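Local coordinates for rhamnose ABC transporter, periplasmic rhamnose-binding protein (Kribbella flavida, PDB 4KVF) that probably binds a sugar, presumably rhamnose, for uptake by an ABC transporter, at residues 201-206 and 213-218. Numbering follows the deposited sequence.
Sequences KIAYGN and FTEAQG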
loop_
_atom_site.group_PDB
_atom_site.type_symbol
_atom_site.label_atom_id
_atom_site.label_comp_id
_atom_site.label_asym_id
_atom_site.label_seq_id
_atom_site.Cartn_x
_atom_site.Cartn_y
_atom_site.Cartn_z
ATOM N N LYS A 201 16.679 7.857 -17.441
ATOM C CA LYS A 201 17.576 7.334 -16.430
ATOM C C LYS A 201 16.800 6.790 -15.243
ATOM O O LYS A 201 15.758 7.324 -14.857
ATOM C CB LYS A 201 18.534 8.442 -15.968
ATOM C CG LYS A 201 19.582 8.022 -14.935
ATOM C CD LYS A 201 20.580 7.031 -15.508
ATOM C CE LYS A 201 21.635 6.672 -14.469
ATOM N NZ LYS A 201 22.632 5.693 -14.995
ATOM N N ILE A 202 17.304 5.699 -14.685
ATOM C CA ILE A 202 16.866 5.248 -13.376
ATOM C C ILE A 202 18.048 5.358 -12.424
ATOM O O ILE A 202 19.105 4.769 -12.671
ATOM C CB ILE A 202 16.368 3.791 -13.420
ATOM C CG1 ILE A 202 15.200 3.663 -14.409
ATOM C CG2 ILE A 202 15.989 3.317 -12.011
ATOM C CD1 ILE A 202 14.780 2.236 -14.670
ATOM N N ALA A 203 17.880 6.136 -11.359
ATOM C CA ALA A 203 18.905 6.282 -10.332
ATOM C C ALA A 203 18.433 5.597 -9.054
ATOM O O ALA A 203 17.229 5.445 -8.828
ATOM C CB ALA A 203 19.196 7.765 -10.067
ATOM N N TYR A 204 19.379 5.185 -8.221
ATOM C CA TYR A 204 19.048 4.465 -6.998
ATOM C C TYR A 204 19.469 5.225 -5.747
ATOM O O TYR A 204 20.646 5.518 -5.558
ATOM C CB TYR A 204 19.695 3.081 -7.028
ATOM C CG TYR A 204 19.227 2.260 -8.202
ATOM C CD1 TYR A 204 18.036 1.548 -8.140
ATOM C CD2 TYR A 204 19.957 2.221 -9.384
ATOM C CE1 TYR A 204 17.587 0.805 -9.219
ATOM C CE2 TYR A 204 19.519 1.478 -10.471
ATOM C CZ TYR A 204 18.333 0.772 -10.380
ATOM O OH TYR A 204 17.891 0.031 -11.454
ATOM N N GLY A 205 18.498 5.534 -4.897
ATOM C CA GLY A 205 18.762 6.241 -3.658
ATOM C C GLY A 205 18.834 5.313 -2.456
ATOM O O GLY A 205 19.163 5.747 -1.356
ATOM N N ASN A 206 18.507 4.040 -2.676
ATOM C CA ASN A 206 18.656 2.993 -1.658
ATOM C C ASN A 206 17.830 3.207 -0.390
ATOM O O ASN A 206 18.212 2.729 0.682
ATOM C CB ASN A 206 20.130 2.817 -1.268
ATOM C CG ASN A 206 20.977 2.225 -2.384
ATOM O OD1 ASN A 206 20.684 2.394 -3.566
ATOM N ND2 ASN A 206 22.044 1.532 -2.005
ATOM N N PHE A 213 18.929 12.255 -1.722
ATOM C CA PHE A 213 19.134 13.682 -1.924
ATOM C C PHE A 213 20.211 13.929 -2.987
ATOM O O PHE A 213 19.997 14.666 -3.955
ATOM C CB PHE A 213 19.528 14.333 -0.588
ATOM C CG PHE A 213 19.759 15.814 -0.671
ATOM C CD1 PHE A 213 20.982 16.318 -1.078
ATOM C CD2 PHE A 213 18.756 16.703 -0.317
ATOM C CE1 PHE A 213 21.200 17.682 -1.153
ATOM C CE2 PHE A 213 18.968 18.073 -0.383
ATOM C CZ PHE A 213 20.191 18.561 -0.806
ATOM N N THR A 214 21.370 13.307 -2.803
ATOM C CA THR A 214 22.473 13.462 -3.748
ATOM C C THR A 214 22.151 12.890 -5.137
ATOM O O THR A 214 22.548 13.456 -6.158
ATOM C CB THR A 214 23.758 12.829 -3.191
ATOM O OG1 THR A 214 24.111 13.498 -1.975
ATOM C CG2 THR A 214 24.898 12.976 -4.178
ATOM N N GLU A 215 21.425 11.776 -5.184
ATOM C CA GLU A 215 21.052 11.215 -6.483
ATOM C C GLU A 215 20.062 12.115 -7.227
ATOM O O GLU A 215 20.092 12.186 -8.460
ATOM C CB GLU A 215 20.513 9.779 -6.348
ATOM C CG GLU A 215 21.577 8.757 -5.964
ATOM C CD GLU A 215 22.647 8.577 -7.034
ATOM O OE1 GLU A 215 22.304 8.582 -8.237
ATOM O OE2 GLU A 215 23.835 8.428 -6.670
ATOM N N ALA A 216 19.193 12.806 -6.485
ATOM C CA ALA A 216 18.261 13.754 -7.102
ATOM C C ALA A 216 19.026 14.912 -7.723
ATOM O O ALA A 216 18.746 15.350 -8.843
ATOM C CB ALA A 216 17.259 14.269 -6.077
ATOM N N GLN A 217 19.998 15.410 -6.969
ATOM C CA GLN A 217 20.897 16.458 -7.424
ATOM C C GLN A 217 21.610 16.005 -8.692
ATOM O O GLN A 217 21.728 16.757 -9.662
ATOM C CB GLN A 217 21.914 16.725 -6.316
ATOM C CG GLN A 217 22.706 17.999 -6.418
ATOM C CD GLN A 217 23.498 18.243 -5.145
ATOM O OE1 GLN A 217 23.935 17.292 -4.489
ATOM N NE2 GLN A 217 23.662 19.510 -4.771
ATOM N N GLY A 218 22.073 14.760 -8.684
ATOM C CA GLY A 218 22.798 14.214 -9.815
ATOM C C GLY A 218 21.955 14.135 -11.073
ATOM O O GLY A 218 22.444 14.396 -12.173
HETATM O O HOH W 1 22.067 5.549 -9.004
#
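Gly205 and Glu215 bring the two backbones nearest each other, with their CA atoms 6.2 Å apart, where the edge strand 197-204 of a four-stranded parallel sheet ends and helix 209-222 returns along it. This is the first half of a beta-alpha-beta crossover passing over strand 164-170, in an alpha/beta domain of the periplasmic binding protein fold, and it illustrates how one long polar side chain can span the gap between helix and sheet edge. Glu215 does so with its aliphatic part first: CG lies 3.4 Å from Tyr204 O, a van der Waals contact of a methylene with a carbonyl oxygen. The chain then bends at chi2 (-65°); the OE1 branch points back toward the start of the strand, 3.7 Å from Ala203 CB, while OE2 points away from it. That methyl also touches Leu219 of the same helix. The CA–CB bond of Tyr204 points away from the helix, and its side chain packs on Pro173. With an alanine at Glu215, the bridging water would probably lose its acceptor on the helix. This water accepts from Tyr204 N at 2.8 Å and donates a weak hydrogen bond to Glu215 OE1 at 3.1 Å.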